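Local coordinates for monomethylamine corrinoid protein 1 (Methanosarcina barkeri, PDB 3EZX) that carries methyl groups on a bound corrinoid cofactor between the methyltransferases MtmB and MtbA in methanogenesis from methylamine, at residues A95-A100 with I107-V112. Sequence-based numbering, arbitrary orientation.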
ATOM      1  N   ALA A  95      12.104  -1.267   7.291  1.00 46.97           N
ATOM      2  CA  ALA A  95      10.656  -1.181   7.283  1.00 42.08           C
ATOM      3  C   ALA A  95      10.056  -2.577   7.293  1.00 39.72           C
ATOM      4  O   ALA A  95      10.386  -3.417   6.459  1.00 40.55           O
ATOM      5  CB  ALA A  95      10.184  -0.425   6.055  1.00 28.54           C
ATOM      6  N   ILE A  96       9.188  -2.822   8.264  1.00 33.82           N
ATOM      7  CA  ILE A  96       8.498  -4.097   8.403  1.00 35.56           C
ATOM      8  C   ILE A  96       7.067  -3.830   7.948  1.00 38.45           C
ATOM      9  O   ILE A  96       6.293  -3.188   8.672  1.00 33.15           O
ATOM     10  CB  ILE A  96       8.508  -4.573   9.882  1.00 39.42           C
ATOM     11  CG1 ILE A  96       9.964  -4.738  10.375  1.00 30.44           C
ATOM     12  CG2 ILE A  96       7.726  -5.871  10.005  1.00 28.97           C
ATOM     13  CD1 ILE A  96      10.059  -5.057  11.861  1.00 17.32           C
ATOM     14  N   THR A  97       6.735  -4.300   6.747  1.00 36.46           N
ATOM     15  CA  THR A  97       5.418  -4.085   6.156  1.00 36.13           C
ATOM     16  C   THR A  97       4.438  -5.240   6.288  1.00 28.47           C
ATOM     17  O   THR A  97       4.814  -6.408   6.163  1.00 21.79           O
ATOM     18  CB  THR A  97       5.543  -3.746   4.641  1.00 46.88           C
ATOM     19  OG1 THR A  97       6.381  -4.715   3.986  1.00 45.88           O
ATOM     20  CG2 THR A  97       6.133  -2.345   4.440  1.00 55.18           C
ATOM     21  N   PHE A  98       3.168  -4.909   6.496  1.00 25.89           N
ATOM     22  CA  PHE A  98       2.171  -5.955   6.671  1.00 23.09           C
ATOM     23  C   PHE A  98       0.745  -5.448   6.475  1.00 25.13           C
ATOM     24  O   PHE A  98       0.489  -4.251   6.503  1.00 25.20           O
ATOM     25  CB  PHE A  98       2.302  -6.505   8.084  1.00 18.45           C
ATOM     26  CG  PHE A  98       2.127  -5.449   9.142  1.00 24.78           C
ATOM     27  CD1 PHE A  98       0.880  -5.207   9.695  1.00 24.91           C
ATOM     28  CD2 PHE A  98       3.204  -4.669   9.551  1.00 26.61           C
ATOM     29  CE1 PHE A  98       0.699  -4.199  10.641  1.00 20.11           C
ATOM     30  CE2 PHE A  98       3.034  -3.660  10.493  1.00 24.24           C
ATOM     31  CZ  PHE A  98       1.778  -3.425  11.041  1.00 22.25           C
ATOM     32  N   VAL A  99      -0.177  -6.378   6.264  1.00 26.06           N
ATOM     33  CA  VAL A  99      -1.583  -6.053   6.119  1.00 22.50           C
ATOM     34  C   VAL A  99      -2.241  -6.693   7.345  1.00 28.77           C
ATOM     35  O   VAL A  99      -1.942  -7.834   7.682  1.00 21.51           O
ATOM     36  CB  VAL A  99      -2.166  -6.666   4.837  1.00 30.41           C
ATOM     37  CG1 VAL A  99      -3.619  -6.250   4.684  1.00 27.03           C
ATOM     38  CG2 VAL A  99      -1.346  -6.236   3.637  1.00 11.72           C
ATOM     39  N   ALA A 100      -3.124  -5.956   8.010  1.00 29.04           N
ATOM     40  CA  ALA A 100      -3.809  -6.440   9.208  1.00 30.02           C
ATOM     41  C   ALA A 100      -4.397  -7.848   9.106  1.00 41.50           C
ATOM     42  O   ALA A 100      -4.665  -8.352   8.013  1.00 47.50           O
ATOM     43  CB  ALA A 100      -4.899  -5.464   9.600  1.00 34.79           C
ATOM     44  N   ILE A 107      -2.728  -4.853  -2.861  1.00 16.02           N
ATOM     45  CA  ILE A 107      -2.286  -3.934  -3.910  1.00 17.81           C
ATOM     46  C   ILE A 107      -1.636  -2.673  -3.331  1.00 26.54           C
ATOM     47  O   ILE A 107      -0.504  -2.332  -3.688  1.00 23.06           O
ATOM     48  CB  ILE A 107      -3.458  -3.544  -4.832  1.00 23.39           C
ATOM     49  CG1 ILE A 107      -3.949  -4.789  -5.578  1.00 12.67           C
ATOM     50  CG2 ILE A 107      -3.023  -2.470  -5.825  1.00 24.27           C
ATOM     51  CD1 ILE A 107      -5.113  -4.559  -6.494  1.00 11.74           C
ATOM     52  N   GLY A 108      -2.348  -1.994  -2.436  1.00 30.09           N
ATOM     53  CA  GLY A 108      -1.809  -0.801  -1.812  1.00 23.61           C
ATOM     54  C   GLY A 108      -0.627  -1.114  -0.927  1.00 32.14           C
ATOM     55  O   GLY A 108       0.345  -0.365  -0.859  1.00 23.83           O
ATOM     56  N   HIS A 109      -0.720  -2.234  -0.226  1.00 28.97           N
ATOM     57  CA  HIS A 109       0.362  -2.675   0.655  1.00 27.84           C
ATOM     58  C   HIS A 109       1.621  -2.903  -0.178  1.00 35.51           C
ATOM     59  O   HIS A 109       2.694  -2.416   0.174  1.00 43.11           O
ATOM     60  CB  HIS A 109      -0.033  -3.977   1.362  1.00 12.64           C
ATOM     61  CG  HIS A 109       1.117  -4.762   1.897  1.00 24.39           C
ATOM     62  ND1 HIS A 109       1.859  -4.352   2.988  1.00 27.95           N
ATOM     63  CD2 HIS A 109       1.680  -5.923   1.477  1.00 22.77           C
ATOM     64  CE1 HIS A 109       2.823  -5.222   3.206  1.00 37.72           C
ATOM     65  NE2 HIS A 109       2.741  -6.184   2.304  1.00 23.58           N
ATOM     66  N   ARG A 110       1.485  -3.638  -1.283  1.00 37.81           N
ATOM     67  CA  ARG A 110       2.625  -3.928  -2.154  1.00 33.98           C
ATOM     68  C   ARG A 110       3.219  -2.669  -2.781  1.00 35.05           C
ATOM     69  O   ARG A 110       4.427  -2.599  -3.004  1.00 35.61           O
ATOM     70  CB  ARG A 110       2.222  -4.887  -3.276  1.00 39.09           C
ATOM     71  CG  ARG A 110       2.209  -6.357  -2.874  1.00 42.48           C
ATOM     72  CD  ARG A 110       2.251  -7.287  -4.090  1.00 51.42           C
ATOM     73  NE  ARG A 110       2.471  -8.676  -3.687  1.00 74.00           N
ATOM     74  CZ  ARG A 110       2.666  -9.692  -4.525  1.00 86.59           C
ATOM     75  NH1 ARG A 110       2.671  -9.486  -5.836  1.00 90.55           N
ATOM     76  NH2 ARG A 110       2.861 -10.916  -4.048  1.00 86.38           N
ATOM     77  N   LEU A 111       2.365  -1.691  -3.072  1.00 37.57           N
ATOM     78  CA  LEU A 111       2.811  -0.453  -3.674  1.00 38.01           C
ATOM     79  C   LEU A 111       3.659   0.372  -2.698  1.00 36.83           C
ATOM     80  O   LEU A 111       4.730   0.873  -3.055  1.00 42.05           O
ATOM     81  CB  LEU A 111       1.609   0.361  -4.139  1.00 38.48           C
ATOM     82  CG  LEU A 111       1.897   1.660  -4.903  1.00 38.03           C
ATOM     83  CD1 LEU A 111       2.798   1.391  -6.110  1.00 32.23           C
ATOM     84  CD2 LEU A 111       0.580   2.258  -5.333  1.00 43.98           C
ATOM     85  N   VAL A 112       3.185   0.510  -1.466  1.00 28.46           N
ATOM     86  CA  VAL A 112       3.916   1.262  -0.461  1.00 30.37           C
ATOM     87  C   VAL A 112       5.255   0.591  -0.157  1.00 33.48           C
ATOM     88  O   VAL A 112       6.280   1.266  -0.045  1.00 38.43           O
ATOM     89  CB  VAL A 112       3.141   1.354   0.869  1.00 32.02           C
ATOM     90  CG1 VAL A 112       4.032   1.953   1.924  1.00 27.69           C
ATOM     91  CG2 VAL A 112       1.866   2.184   0.692  1.00 33.75           C
TER
HETATM   92  O   HOH W   1       1.213  -1.915   4.660  1.00 33.65           O
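ND1 of His109 and the backbone O of Phe98 share one water, which lies 3.0 Å from ND1 and donates to Phe98 O across 3.1 Å. The water sits at the edge of the imidazole, in its plane, while NE2 is hydrogen-bonded to Asp125 OD1; both ring nitrogens therefore have partners, which is likely to hold the ring's rotation. With CG anti to the backbone N (chi1 160°), the imidazole reaches from the helix to the strand. Val99 lays CG2 over one face, 3.7 Å from the ring centroid, a CH-pi contact displaced toward CG, and CE1 lies 3.4 Å from Thr97 CB. No direct hydrogen bond joins the segments; their close contacts all involve His109, with the water as a bridge. Replacing this imidazole by the methyl of an alanine is likely to leave Asp125 OD1 without its NE2 partner, take from the water its link to the helix and open a gap beside Val99. Segments 95-99 and 107-112 run nearly antiparallel (171°). In this Rossmann-like B12-binding domain, Ile107, Gly108, Leu111 and Val112 belong to the cobamide pocket; strand 94-99 and helix 107-118 open a beta-alpha-beta unit completed by strand 122-125, while Ile107 and Leu111 pack against helix 61-82.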